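Local atomic coordinates of BugD (Bordetella pertussis Tohama I, PDB entry 2F5X), a protein that binds aspartic acid as a periplasmic solute receptor of the tripartite tricarboxylate transporter family, probably to deliver it for uptake. Residues Val67-Asp73 and Pro244-Pro248; Glu103-Leu107 and Glu283-Leu289; Ile116-Asp120 and Met178-Lys184. One frame throughout, in Å; residues are numbered along the deposited sequence.

Contact 1 of 3, residues Val67-Asp73 and Pro244-Pro248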
# COMPACT_ATOMS: atom_id res chain seq x y z
N VAL A 67 13.28 10.47 0.11
CA VAL A 67 13.94 10.02 1.33
C VAL A 67 15.30 9.40 1.02
O VAL A 67 16.27 9.62 1.76
CB VAL A 67 13.05 9.07 2.18
CG1 VAL A 67 13.77 8.65 3.46
CG2 VAL A 67 11.76 9.77 2.54
N ALA A 68 15.41 8.66 -0.09
CA ALA A 68 16.71 8.09 -0.45
C ALA A 68 17.79 9.17 -0.57
O ALA A 68 18.95 8.94 -0.22
CB ALA A 68 16.63 7.28 -1.75
N ARG A 69 17.38 10.36 -1.04
CA ARG A 69 18.28 11.48 -1.27
C ARG A 69 18.34 12.49 -0.12
O ARG A 69 19.06 13.49 -0.20
CB ARG A 69 17.89 12.20 -2.57
CG ARG A 69 17.99 11.33 -3.81
CD ARG A 69 17.58 12.03 -5.10
NE ARG A 69 18.74 12.55 -5.84
CZ ARG A 69 18.88 13.81 -6.25
NH1 ARG A 69 17.95 14.72 -6.00
NH2 ARG A 69 19.98 14.17 -6.90
N ALA A 70 17.60 12.24 0.96
CA ALA A 70 17.53 13.17 2.09
C ALA A 70 18.74 13.04 3.00
O ALA A 70 19.43 12.03 2.99
CB ALA A 70 16.26 12.95 2.87
N GLN A 71 18.98 14.07 3.81
CA GLN A 71 20.09 14.01 4.77
C GLN A 71 19.89 12.82 5.71
O GLN A 71 18.80 12.63 6.24
CB GLN A 71 20.17 15.32 5.58
CG GLN A 71 20.56 16.55 4.76
CD GLN A 71 21.96 16.47 4.19
OE1 GLN A 71 22.88 16.00 4.86
NE2 GLN A 71 22.13 16.94 2.96
N PRO A 72 20.94 12.00 5.89
CA PRO A 72 20.88 10.84 6.79
C PRO A 72 21.05 11.22 8.26
O PRO A 72 21.95 10.71 8.94
CB PRO A 72 22.06 9.98 6.31
CG PRO A 72 23.04 10.95 5.73
CD PRO A 72 22.25 12.12 5.22
N ASP A 73 20.18 12.09 8.76
CA ASP A 73 20.27 12.55 10.14
C ASP A 73 19.16 12.04 11.06
O ASP A 73 19.16 12.34 12.26
CB ASP A 73 20.37 14.08 10.20
CG ASP A 73 19.22 14.77 9.49
OD1 ASP A 73 18.19 14.13 9.19
OD2 ASP A 73 19.28 15.99 9.20
N PRO A 244 17.39 7.12 5.46
CA PRO A 244 18.38 7.13 4.37
C PRO A 244 19.64 6.37 4.74
O PRO A 244 20.01 6.32 5.92
CB PRO A 244 18.71 8.62 4.20
CG PRO A 244 17.54 9.34 4.81
CD PRO A 244 17.12 8.48 5.97
N LYS A 245 20.30 5.78 3.74
CA LYS A 245 21.61 5.15 3.95
C LYS A 245 22.55 6.09 4.71
O LYS A 245 22.64 7.28 4.40
CB LYS A 245 22.26 4.78 2.61
CG LYS A 245 23.63 4.10 2.78
CD LYS A 245 24.26 3.80 1.42
CE LYS A 245 25.74 3.46 1.56
NZ LYS A 245 26.00 2.26 2.42
N GLY A 246 23.24 5.53 5.70
CA GLY A 246 24.24 6.28 6.45
C GLY A 246 23.69 6.96 7.68
O GLY A 246 24.44 7.61 8.40
N THR A 247 22.39 6.82 7.94
CA THR A 247 21.81 7.31 9.19
C THR A 247 22.53 6.62 10.36
O THR A 247 22.68 5.40 10.34
CB THR A 247 20.29 7.04 9.22
OG1 THR A 247 19.64 7.78 8.17
CG2 THR A 247 19.65 7.58 10.50
N PRO A 248 23.02 7.38 11.34
CA PRO A 248 23.85 6.81 12.41
C PRO A 248 23.17 5.67 13.15
O PRO A 248 21.95 5.71 13.37
CB PRO A 248 24.09 7.99 13.35
CG PRO A 248 23.95 9.18 12.49
CD PRO A 248 22.87 8.84 11.50
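A type II beta turn, Pro244 to Thr247, carries the chain out of strand 236-244 toward helix 249-263, and it packs against the connection that leaves helix 61-68. The turn is closed by a hydrogen bond from Thr247 N to Pro244 O at 3.2 Å, and the Thr247 hydroxyl reinforces it, OG1 donating to the same Pro244 O at 2.7 Å. Gly246 sits at the position where this turn needs positive phi (92°); a CB there would be jammed against the preceding carbonyl. Pro244, the first residue of the turn, pushes its ring into the bend of 67-73. Pro244 CG lies 3.3 Å from Val67 O and 4.1 Å from Val67 CG1, while Ala70 CB is 4.3 Å from the same Pro244 CG. Val67 O is already used within the bend, accepting from Ala70 N at 3.0 Å. Next comes Pro72, the centre of an inverse gamma turn with a weak bond from Asp73 N to Gln71 O (2.9 Å). Its ring rests on the turn, with Pro72 CB 4.2 Å from Pro244 CB and 3.4 Å from Lys245 O. Pro72 O faces Thr247 CA at 3.4 Å in a nearly straight CA-H...O contact, and Pro248 CD lies 3.3 Å from that oxygen. Asp73 OD1 takes a hydrogen bond from Tyr75 N. No conventional hydrogen bond crosses between the segments. With three prolines, which have no NH to give, at the meeting surfaces, the two connections are held by ring packing and CH contacts, while each keeps its own shape through internal bonds.

Contact 2 of 3, residues Glu103-Leu107 and Glu283-Leu289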
# COMPACT_ATOMS: atom_id res chain seq x y z
N GLU A 103 18.71 2.64 5.36
CA GLU A 103 18.82 1.80 6.54
C GLU A 103 17.39 1.41 6.94
O GLU A 103 16.59 2.27 7.33
CB GLU A 103 19.50 2.56 7.70
CG GLU A 103 20.83 3.25 7.36
CD GLU A 103 21.91 2.30 6.86
OE1 GLU A 103 21.79 1.08 7.08
OE2 GLU A 103 22.89 2.78 6.23
N PRO A 104 17.05 0.13 6.83
CA PRO A 104 15.70 -0.31 7.20
C PRO A 104 15.49 -0.18 8.71
O PRO A 104 16.43 -0.41 9.49
CB PRO A 104 15.65 -1.79 6.76
CG PRO A 104 17.08 -2.21 6.65
CD PRO A 104 17.90 -0.98 6.35
N ILE A 105 14.28 0.25 9.11
CA ILE A 105 13.93 0.34 10.52
C ILE A 105 13.09 -0.87 10.94
O ILE A 105 13.42 -1.55 11.91
CB ILE A 105 13.18 1.67 10.85
CG1 ILE A 105 13.98 2.90 10.38
CG2 ILE A 105 12.85 1.77 12.35
CD1 ILE A 105 15.45 2.94 10.85
N GLY A 106 12.00 -1.13 10.22
CA GLY A 106 11.20 -2.30 10.52
C GLY A 106 9.91 -2.38 9.73
O GLY A 106 9.51 -1.41 9.06
N LEU A 107 9.26 -3.53 9.81
CA LEU A 107 7.92 -3.70 9.27
C LEU A 107 6.89 -3.02 10.19
O LEU A 107 7.18 -2.73 11.35
CB LEU A 107 7.59 -5.18 9.05
CG LEU A 107 8.34 -5.76 7.83
CD1 LEU A 107 8.48 -7.28 7.91
CD2 LEU A 107 7.64 -5.35 6.52
N GLU A 283 7.78 -7.72 14.24
CA GLU A 283 8.64 -7.67 13.06
C GLU A 283 9.13 -6.25 12.77
O GLU A 283 9.59 -5.96 11.66
CB GLU A 283 7.91 -8.25 11.85
CG GLU A 283 7.62 -9.74 11.98
CD GLU A 283 6.36 -10.02 12.76
OE1 GLU A 283 5.40 -9.22 12.65
OE2 GLU A 283 6.31 -11.04 13.49
N ALA A 284 9.06 -5.39 13.78
CA ALA A 284 9.54 -4.01 13.67
C ALA A 284 11.03 -3.94 14.00
O ALA A 284 11.45 -3.34 15.00
CB ALA A 284 8.71 -3.07 14.56
N ASN A 285 11.84 -4.60 13.17
CA ASN A 285 13.29 -4.56 13.32
C ASN A 285 13.93 -4.56 11.94
O ASN A 285 13.28 -4.99 10.97
CB ASN A 285 13.81 -5.72 14.18
CG ASN A 285 13.44 -7.08 13.63
OD1 ASN A 285 14.02 -7.55 12.65
ND2 ASN A 285 12.48 -7.74 14.27
N PRO A 286 15.15 -4.03 11.82
CA PRO A 286 15.80 -3.88 10.51
C PRO A 286 15.92 -5.19 9.75
O PRO A 286 15.69 -5.22 8.53
CB PRO A 286 17.18 -3.33 10.88
CG PRO A 286 16.88 -2.51 12.10
CD PRO A 286 15.98 -3.43 12.90
N GLU A 287 16.27 -6.27 10.44
CA GLU A 287 16.47 -7.56 9.79
C GLU A 287 15.21 -8.11 9.13
O GLU A 287 15.26 -8.67 8.03
CB GLU A 287 17.05 -8.56 10.78
CG GLU A 287 18.44 -8.19 11.28
CD GLU A 287 18.47 -7.31 12.53
OE1 GLU A 287 17.41 -6.84 13.03
OE2 GLU A 287 19.59 -7.07 13.03
N ALA A 288 14.07 -7.94 9.80
CA ALA A 288 12.80 -8.44 9.26
C ALA A 288 12.42 -7.68 7.99
O ALA A 288 11.98 -8.28 7.01
CB ALA A 288 11.69 -8.34 10.31
N LEU A 289 12.61 -6.36 8.01
CA LEU A 289 12.29 -5.56 6.83
C LEU A 289 13.25 -5.87 5.67
O LEU A 289 12.82 -6.02 4.53
CB LEU A 289 12.27 -4.06 7.17
CG LEU A 289 11.97 -3.11 6.00
CD1 LEU A 289 10.64 -3.48 5.33
CD2 LEU A 289 11.95 -1.67 6.48
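The strand is broken in its regular course exactly where the other segment meets it: Ile105 and Gly106 both face Met241 of strand 236-244, a classic beta bulge, and the start of helix 286-306 lies against it. Gly106 CA comes within 3.9 Å of Ala284 C, and a CB on Gly106 would clash with Ala284 C and Asn285 N, so glycine is what lets the backbones come this close. Gly106 CA also makes a CA-H...O contact to Asn285 O at 3.4 Å. Ile105 O sits 3.0 Å from Pro286 N, but the proline nitrogen has no hydrogen to share, so this is close packing. The single hydrogen bond between the segments runs from Leu107 N to Glu283 O, 3.1 Å. Leu107 O finds no conventional partner; it meets Ala284 CA at 3.5 Å in a second CA-H...O contact. Around this backbone core lie apolar side chains: Pro104 CB on Leu289 CD2 (3.7 Å), Leu107 CD2 on Leu289 CD1 (3.7 Å) and Leu107 CD1 on Ala288 CB (4.1 Å). Trp238 and Trp242 of strand 236-244 extend the patch beside Leu289. Ile105 points away, onto Val252 and Val256 of helix 249-263. Ala284 centres an inverse gamma turn, after which Asn285 caps the helix, its OD1 accepting from Ala288 N at 2.9 Å, and Pro286 opens the first turn. What results is an N-capped helix start, with proline at N1, packed against a bulged sheet strand in the alpha/beta architecture of a periplasmic binding protein.

Contact 3 of 3, residues Ile116-Asp120 and Met178-Lys184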
# COMPACT_ATOMS: atom_id res chain seq x y z
N ILE A 116 -13.41 -3.18 -5.71
CA ILE A 116 -14.61 -2.37 -5.57
C ILE A 116 -14.96 -1.68 -6.89
O ILE A 116 -14.13 -1.58 -7.80
CB ILE A 116 -14.47 -1.31 -4.44
CG1 ILE A 116 -13.32 -0.32 -4.73
CG2 ILE A 116 -14.34 -1.96 -3.06
CD1 ILE A 116 -13.30 0.89 -3.78
N ALA A 117 -16.19 -1.17 -6.97
CA ALA A 117 -16.60 -0.39 -8.13
C ALA A 117 -17.52 0.74 -7.70
O ALA A 117 -17.99 0.77 -6.56
CB ALA A 117 -17.30 -1.29 -9.15
N ARG A 118 -17.77 1.67 -8.63
CA ARG A 118 -18.71 2.76 -8.37
C ARG A 118 -20.05 2.18 -7.92
O ARG A 118 -20.41 1.06 -8.28
CB ARG A 118 -18.87 3.65 -9.61
CG ARG A 118 -19.18 2.93 -10.92
CD ARG A 118 -19.39 3.91 -12.08
NE ARG A 118 -19.47 3.28 -13.39
CZ ARG A 118 -20.59 2.85 -13.95
NH1 ARG A 118 -21.75 2.94 -13.30
NH2 ARG A 118 -20.56 2.31 -15.17
N GLY A 119 -20.76 2.95 -7.09
CA GLY A 119 -21.96 2.48 -6.40
C GLY A 119 -23.07 1.96 -7.29
O GLY A 119 -23.93 1.21 -6.83
N ASP A 120 -23.08 2.37 -8.56
CA ASP A 120 -24.10 1.94 -9.50
C ASP A 120 -23.58 1.03 -10.61
O ASP A 120 -24.25 0.83 -11.63
CB ASP A 120 -24.79 3.16 -10.13
CG ASP A 120 -23.85 4.01 -10.94
OD1 ASP A 120 -22.61 3.89 -10.78
OD2 ASP A 120 -24.27 4.85 -11.77
N MSE A 178 -10.40 7.42 -5.18
CA MSE A 178 -11.68 7.17 -4.51
C MSE A 178 -12.68 8.30 -4.73
O MSE A 178 -13.88 8.04 -4.94
CB MSE A 178 -11.48 6.94 -3.00
CG MSE A 178 -12.78 6.69 -2.25
SE MSE A 178 -13.69 5.03 -2.75
CE MSE A 178 -12.54 3.78 -1.70
N ASN A 179 -12.20 9.54 -4.69
CA ASN A 179 -13.04 10.70 -5.01
C ASN A 179 -13.72 10.50 -6.36
O ASN A 179 -14.93 10.71 -6.49
CB ASN A 179 -12.21 11.98 -5.05
CG ASN A 179 -11.79 12.47 -3.68
OD1 ASN A 179 -10.64 12.93 -3.50
ND2 ASN A 179 -12.70 12.40 -2.70
N ASP A 180 -12.94 10.12 -7.36
CA ASP A 180 -13.47 9.93 -8.70
C ASP A 180 -14.40 8.72 -8.78
O ASP A 180 -15.41 8.75 -9.49
CB ASP A 180 -12.36 9.83 -9.74
CG ASP A 180 -11.97 11.17 -10.33
OD1 ASP A 180 -12.47 12.21 -9.85
OD2 ASP A 180 -11.18 11.28 -11.28
N LEU A 181 -14.07 7.66 -8.04
CA LEU A 181 -14.93 6.48 -8.02
C LEU A 181 -16.29 6.82 -7.41
O LEU A 181 -17.34 6.48 -7.96
CB LEU A 181 -14.26 5.33 -7.26
CG LEU A 181 -14.94 3.96 -7.32
CD1 LEU A 181 -14.49 3.22 -8.55
CD2 LEU A 181 -14.59 3.15 -6.08
N LEU A 182 -16.26 7.52 -6.28
CA LEU A 182 -17.49 7.98 -5.64
C LEU A 182 -18.27 8.93 -6.54
O LEU A 182 -19.50 8.94 -6.52
CB LEU A 182 -17.20 8.65 -4.29
CG LEU A 182 -16.67 7.75 -3.18
CD1 LEU A 182 -16.21 8.59 -1.99
CD2 LEU A 182 -17.71 6.73 -2.73
N GLY A 183 -17.54 9.69 -7.35
CA GLY A 183 -18.14 10.64 -8.28
C GLY A 183 -18.58 10.01 -9.59
O GLY A 183 -19.08 10.71 -10.48
N LYS A 184 -18.40 8.69 -9.69
CA LYS A 184 -18.75 7.91 -10.89
C LYS A 184 -17.95 8.32 -12.13
O LYS A 184 -18.41 8.13 -13.26
CB LYS A 184 -20.28 7.91 -11.13
CG LYS A 184 -21.04 7.35 -9.93
CD LYS A 184 -22.54 7.56 -9.98
CE LYS A 184 -23.17 6.89 -8.76
NZ LYS A 184 -24.66 6.88 -8.83
O HOH W 1 -19.87 5.61 -6.69
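Apolar packing joins the last part of strand 102-117 to helix 174-182: Ile116 CD1 lies 3.5 Å from Leu181 CD2 and 3.6 Å from CE of Met178, a selenomethionine. Arg118 CB makes a separate van der Waals contact with the Leu181 carbonyl, 3.6 Å from Leu181 O. Charge pairing takes over toward solvent. Asp120 OD1 accepts from Arg118 NH1 at 2.8 Å, and Asp120 OD2 faces Lys184 NZ in a looser salt bridge of 3.6 Å; Arg118 NE has a further partner in Asp187. The alkyl part of Arg118 runs beside the lysine, its CD 4.2 Å from Lys184 CB. Water joins the two backbones, water 1 accepting from Gly119 N (2.8 Å) and donating to Leu181 O (3.0 Å). That carbonyl also takes Lys184 N at 3.0 Å, and with positive phi at Lys184 the helix stops in a Schellman motif. This is helix-on-sheet packing of an alpha/beta domain, with the Met178 side chain about 9 Å from the bound aspartic acid.

In the fold
Contacts 1 and 2 are neighbours, their centres about 16 Å apart, and touch directly: Glu103 OE2 of contact 2 probably accepts a hydrogen bond from Gly246 N of contact 1, at 2.8 Å. Contact 3 lies on the opposite side of the chain's centre, about 39 Å from contact 1 and about 36 Å from contact 2, centre to centre. Strand 102-117 spans that gap, with contact 2 near its start and contact 3 toward its far end. Along the chain, contacts 1 and 2 cross, while contact 3 is nested inside both loops. The chain thus passes from one side to the other and returns, consistent with the two-domain build of periplasmic binding proteins.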